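Local coordinates for putative short-chain dehydrogenase/reductase (Burkholderia xenovorans, PDB 5IZ4), which probably acts as an NAD(P)-dependent short-chain oxidoreductase, perhaps a 3-oxoacyl-[acyl-carrier-protein] reductase, and here carries ADP, at the interface of chains A and B. Numbering follows the deposited sequence. Chains: chain A/B, Putative short-chain dehydrogenase/reductase.

Contact 1: the interface of chains A and B. Residues chain A 133, 183, 186-187, 189-190; chain B 110-111, 166, 171.
The B:His110 side chain lies between A:Ser186 and A:Asn190 of helix 171-191, with the serine CB in plane at the edge of its ring, and its contacts change from CB outward, from the asparagine amide to the serine hydroxyl. CB of B:His110 lies 3.4 Å from ND2 of A:Asn190. CG stands beside the serine hydroxyl, with the imidazole ring and the amide nearly parallel, their planes 18° apart. At the tip, ND1 of B:His110 hydrogen-bonds OG of A:Ser186 at 2.7 Å. The structure does not decide which of the two donates. Beyond it, CE1 of B:His110 is still 3.7 Å from OG of A:Ser186. OG is placed for this by lying anti to the backbone N (chi1 175°). It also contacts water 3, so the serine hydroxyl holds B:His110 directly at the ring and through water 3 at the backbone oxygen.

The amide is fixed from its own helix. ND2 of A:Asn190 donates to O of A:Ser186 over 2.8 Å, nearly straight at 165°, and turns as well to water 1. Water 1 is shared with NH1 of A:Arg189 and lies 2.8 Å from O of B:Gly166. On the other flank of the serine, B:Ile171 reaches in with its extended CG1 branch, its CD1 tip 3.5 Å from CD1 of A:Leu183. The patch thus couples a loop and a helix start of one subunit to the partner's helix 171-191, combining apolar contacts with water-bridged polar ones.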
loop_
_atom_site.group_PDB
_atom_site.type_symbol
_atom_site.label_atom_id
_atom_site.label_comp_id
_atom_site.label_asym_id
_atom_site.label_seq_id
_atom_site.Cartn_x
_atom_site.Cartn_y
_atom_site.Cartn_z
ATOM N N TYR A 133 17.504 -10.972 10.582
ATOM C CA TYR A 133 18.298 -11.269 9.394
ATOM C C TYR A 133 19.356 -12.337 9.674
ATOM O O TYR A 133 19.558 -13.256 8.867
ATOM C CB TYR A 133 18.965 -9.998 8.877
ATOM C CG TYR A 133 19.904 -10.273 7.729
ATOM C CD1 TYR A 133 21.269 -10.447 7.944
ATOM C CD2 TYR A 133 19.420 -10.387 6.427
ATOM C CE1 TYR A 133 22.135 -10.718 6.897
ATOM C CE2 TYR A 133 20.270 -10.653 5.368
ATOM C CZ TYR A 133 21.632 -10.823 5.613
ATOM O OH TYR A 133 22.474 -11.093 4.566
ATOM N N LEU A 183 12.720 -5.696 4.659
ATOM C CA LEU A 183 13.667 -6.805 4.614
ATOM C C LEU A 183 12.987 -8.074 4.116
ATOM O O LEU A 183 13.575 -8.849 3.353
ATOM C CB LEU A 183 14.270 -7.038 6.003
ATOM C CG LEU A 183 15.441 -8.017 6.069
ATOM C CD1 LEU A 183 16.767 -7.251 6.156
ATOM C CD2 LEU A 183 15.286 -8.925 7.280
ATOM N N SER A 186 13.037 -8.082 0.322
ATOM C CA SER A 186 14.315 -8.454 -0.270
ATOM C C SER A 186 14.554 -9.952 -0.138
ATOM O O SER A 186 14.966 -10.619 -1.096
ATOM C CB SER A 186 15.453 -7.672 0.392
ATOM O OG SER A 186 16.696 -8.135 -0.114
ATOM N N LEU A 187 14.315 -10.492 1.060
ATOM C CA LEU A 187 14.550 -11.913 1.293
ATOM C C LEU A 187 13.660 -12.763 0.397
ATOM O O LEU A 187 14.120 -13.745 -0.198
ATOM C CB LEU A 187 14.311 -12.248 2.763
ATOM C CG LEU A 187 15.327 -11.699 3.785
ATOM C CD1 LEU A 187 14.830 -11.993 5.194
ATOM C CD2 LEU A 187 16.718 -12.284 3.560
ATOM N N ARG A 189 12.405 -11.943 -2.523
ATOM C CA ARG A 189 12.857 -11.846 -3.906
ATOM C C ARG A 189 14.107 -12.684 -4.132
ATOM O O ARG A 189 14.245 -13.351 -5.167
ATOM C CB ARG A 189 13.118 -10.384 -4.273
ATOM C CG ARG A 189 13.523 -10.174 -5.720
ATOM C CD ARG A 189 13.760 -8.704 -6.049
ATOM N NE ARG A 189 12.523 -7.925 -6.015
ATOM C CZ ARG A 189 12.193 -7.090 -5.039
ATOM N NH1 ARG A 189 13.009 -6.910 -4.001
ATOM N NH2 ARG A 189 11.040 -6.424 -5.099
ATOM N N ASN A 190 15.033 -12.660 -3.183
ATOM C CA ASN A 190 16.327 -13.276 -3.423
ATOM C C ASN A 190 16.407 -14.743 -3.013
ATOM O O ASN A 190 17.352 -15.428 -3.422
ATOM C CB ASN A 190 17.409 -12.467 -2.710
ATOM C CG ASN A 190 17.662 -11.152 -3.397
ATOM O OD1 ASN A 190 18.438 -11.085 -4.353
ATOM N ND2 ASN A 190 16.974 -10.107 -2.955
ATOM N N HIS B 110 22.146 -8.283 -2.809
ATOM C CA HIS B 110 21.213 -8.752 -1.789
ATOM C C HIS B 110 21.285 -10.259 -1.588
ATOM O O HIS B 110 20.859 -10.753 -0.535
ATOM C CB HIS B 110 19.770 -8.365 -2.146
ATOM C CG HIS B 110 19.463 -6.903 -2.013
ATOM N ND1 HIS B 110 18.354 -6.438 -1.333
ATOM C CD2 HIS B 110 20.084 -5.804 -2.512
ATOM C CE1 HIS B 110 18.320 -5.117 -1.400
ATOM N NE2 HIS B 110 19.362 -4.707 -2.104
ATOM N N ASN B 111 21.793 -11.000 -2.573
ATOM C CA ASN B 111 21.938 -12.444 -2.464
ATOM C C ASN B 111 23.325 -12.868 -2.000
ATOM O O ASN B 111 23.572 -14.066 -1.843
ATOM C CB ASN B 111 21.616 -13.114 -3.806
ATOM C CG ASN B 111 22.461 -12.578 -4.948
ATOM O OD1 ASN B 111 22.867 -11.414 -4.942
ATOM N ND2 ASN B 111 22.720 -13.424 -5.944
ATOM N N GLY B 166 12.222 -3.174 -1.380
ATOM C CA GLY B 166 13.311 -4.043 -0.947
ATOM C C GLY B 166 14.425 -4.248 -1.954
ATOM O O GLY B 166 15.155 -5.246 -1.874
ATOM N N ILE B 171 20.746 -4.701 1.112
ATOM C CA ILE B 171 19.597 -5.014 1.953
ATOM C C ILE B 171 19.619 -4.173 3.229
ATOM O O ILE B 171 18.559 -3.850 3.784
ATOM C CB ILE B 171 19.553 -6.529 2.244
ATOM C CG1 ILE B 171 18.172 -6.930 2.782
ATOM C CG2 ILE B 171 20.674 -6.953 3.202
ATOM C CD1 ILE B 171 18.049 -8.412 3.109
HETATM O O HOH W 1 15.952 -7.331 -3.625
HETATM O O HOH W 2 21.745 -10.376 2.149
HETATM O O HOH W 3 17.886 -10.934 0.313
#

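Contact 2: the interface of chains A and B. Residues chain A 110, 113, 116, 121, 171, 175; chain B 133, 183, 186-187.
B:Tyr133 enters a pocket formed by A:Phe121, A:Ile116 and A:Phe113, in the helix-paired interface typical of short-chain dehydrogenases/reductases, where helices equivalent to 118-146 and 171-191 meet across a two-fold axis. A:Phe121 comes down on one face of the tyrosine ring: its CZ stands 3.7 Å above the plane, over the centre. The two rings are inclined by roughly 49°, so A:Phe121 meets the ring with CZ and CE1 and does not lie flat on it. A:Phe113 approaches from the opposite side and is shifted past the phenol end, with the rings about 22° from parallel; its CD1 is 4.0 Å from CZ of B:Tyr133. The CG2 methyl of A:Ile116 fits by the same phenol end, on the side of the plane that A:Phe121 takes. A:Ile171 completes this shell with its CD1 methyl, 3.9 Å from CE2 of B:Tyr133.

Amid these carbons the hydroxyl still has a polar partner. OH of B:Tyr133 is 2.6 Å from water 4, which lies 2.9 Å from the backbone oxygen of A:His110. The same carbonyl oxygen also holds water 5 and sits over the rim of one face of the A:Phe113 ring.

Further out, B:Leu187 abuts that phenylalanine at its in-plane edge, CD2 to CE1 at 3.8 Å. B:Leu183 puts CD1 4.0 Å from CE2 of A:Phe121, crossing it at about a right angle. The tyrosine reaches its pocket with CG anti to the backbone N (chi1 174°). Behind the first shell, the backbone N of A:Ile171, at the start of helix 171-191, lies 3.4 Å above the A:His110 ring near its rim, where it may steady the imidazole.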
loop_
_atom_site.group_PDB
_atom_site.type_symbol
_atom_site.label_atom_id
_atom_site.label_comp_id
_atom_site.label_asym_id
_atom_site.label_seq_id
_atom_site.Cartn_x
_atom_site.Cartn_y
_atom_site.Cartn_z
ATOM N N HIS A 110 5.442 8.330 21.632
ATOM C CA HIS A 110 6.050 8.799 20.391
ATOM C C HIS A 110 6.260 10.307 20.381
ATOM O O HIS A 110 7.083 10.801 19.601
ATOM C CB HIS A 110 5.192 8.408 19.177
ATOM C CG HIS A 110 5.207 6.945 18.845
ATOM N ND1 HIS A 110 5.437 6.478 17.565
ATOM C CD2 HIS A 110 4.972 5.847 19.608
ATOM C CE1 HIS A 110 5.365 5.158 17.561
ATOM N NE2 HIS A 110 5.091 4.749 18.788
ATOM N N PHE A 113 9.845 13.173 22.700
ATOM C CA PHE A 113 11.085 13.133 21.925
ATOM C C PHE A 113 12.315 13.074 22.811
ATOM O O PHE A 113 13.325 12.474 22.426
ATOM C CB PHE A 113 11.181 14.351 21.006
ATOM C CG PHE A 113 10.148 14.357 19.940
ATOM C CD1 PHE A 113 10.374 13.703 18.739
ATOM C CD2 PHE A 113 8.931 14.982 20.146
ATOM C CE1 PHE A 113 9.407 13.692 17.756
ATOM C CE2 PHE A 113 7.958 14.968 19.162
ATOM C CZ PHE A 113 8.201 14.319 17.970
ATOM N N ILE A 116 13.690 9.229 24.364
ATOM C CA ILE A 116 14.265 8.142 23.589
ATOM C C ILE A 116 15.618 8.621 23.075
ATOM O O ILE A 116 15.859 9.828 22.965
ATOM C CB ILE A 116 13.315 7.708 22.445
ATOM C CG1 ILE A 116 13.707 6.330 21.903
ATOM C CG2 ILE A 116 13.284 8.757 21.334
ATOM C CD1 ILE A 116 12.637 5.688 21.020
ATOM N N PHE A 121 17.175 3.104 19.876
ATOM C CA PHE A 121 16.954 2.757 18.476
ATOM C C PHE A 121 17.816 1.563 18.091
ATOM O O PHE A 121 17.336 0.612 17.464
ATOM C CB PHE A 121 17.268 3.943 17.552
ATOM C CG PHE A 121 16.146 4.949 17.397
ATOM C CD1 PHE A 121 16.090 6.077 18.206
ATOM C CD2 PHE A 121 15.174 4.784 16.420
ATOM C CE1 PHE A 121 15.088 7.017 18.056
ATOM C CE2 PHE A 121 14.156 5.728 16.261
ATOM C CZ PHE A 121 14.111 6.842 17.082
ATOM N N ILE A 171 8.590 4.751 18.904
ATOM C CA ILE A 171 8.953 5.063 17.527
ATOM C C ILE A 171 10.152 4.224 17.084
ATOM O O ILE A 171 10.283 3.900 15.894
ATOM C CB ILE A 171 9.204 6.579 17.377
ATOM C CG1 ILE A 171 9.202 6.977 15.895
ATOM C CG2 ILE A 171 10.505 7.007 18.071
ATOM C CD1 ILE A 171 9.457 8.460 15.659
ATOM N N ALA A 175 9.906 1.873 13.801
ATOM C CA ALA A 175 10.921 1.939 12.755
ATOM C C ALA A 175 11.519 0.565 12.489
ATOM O O ALA A 175 11.699 0.172 11.326
ATOM C CB ALA A 175 12.020 2.930 13.139
ATOM N N TYR B 133 16.211 11.030 12.422
ATOM C CA TYR B 133 15.393 11.327 13.594
ATOM C C TYR B 133 16.038 12.398 14.475
ATOM O O TYR B 133 15.358 13.316 14.956
ATOM C CB TYR B 133 15.158 10.056 14.406
ATOM C CG TYR B 133 14.431 10.332 15.698
ATOM C CD1 TYR B 133 15.129 10.509 16.890
ATOM C CD2 TYR B 133 13.042 10.443 15.723
ATOM C CE1 TYR B 133 14.470 10.781 18.078
ATOM C CE2 TYR B 133 12.366 10.709 16.900
ATOM C CZ TYR B 133 13.090 10.882 18.078
ATOM O OH TYR B 133 12.422 11.153 19.244
ATOM N N LEU B 183 8.963 5.734 10.136
ATOM C CA LEU B 183 9.264 6.844 11.033
ATOM C C LEU B 183 8.550 8.111 10.579
ATOM O O LEU B 183 8.052 8.886 11.403
ATOM C CB LEU B 183 10.777 7.081 11.087
ATOM C CG LEU B 183 11.264 8.063 12.152
ATOM C CD1 LEU B 183 11.830 7.301 13.355
ATOM C CD2 LEU B 183 12.333 8.973 11.564
ATOM N N SER B 186 5.036 8.113 12.009
ATOM C CA SER B 186 4.949 8.488 13.414
ATOM C C SER B 186 5.156 9.985 13.586
ATOM O O SER B 186 4.412 10.652 14.318
ATOM C CB SER B 186 5.982 7.709 14.233
ATOM O OG SER B 186 5.963 8.173 15.575
ATOM N N LEU B 187 6.183 10.528 12.926
ATOM C CA LEU B 187 6.482 11.949 13.057
ATOM C C LEU B 187 5.322 12.796 12.554
ATOM O O LEU B 187 4.933 13.778 13.197
ATOM C CB LEU B 187 7.763 12.286 12.299
ATOM C CG LEU B 187 9.086 11.741 12.872
ATOM C CD1 LEU B 187 10.217 12.036 11.895
ATOM C CD2 LEU B 187 9.383 12.328 14.248
HETATM O O HOH W 4 9.907 10.431 19.446
HETATM O O HOH W 5 6.789 10.977 16.522
#

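The C-alpha centres of contact 1 and contact 2 are about 24 Å apart, on either side of the two-fold axis relating chains A and B. Positions 110, 133, 171, 183, 186 and 187 serve in both with their chains exchanged, so each subunit gives its loop at 110 and the start of helix 171-191 to one contact and the later turns of that helix to the other. The same helix carries the family's catalytic YxxxK motif, so pairing could help to brace the active sites. The deposited assembly holds four copies, and this interface would form one of its pairings, as is common in the family.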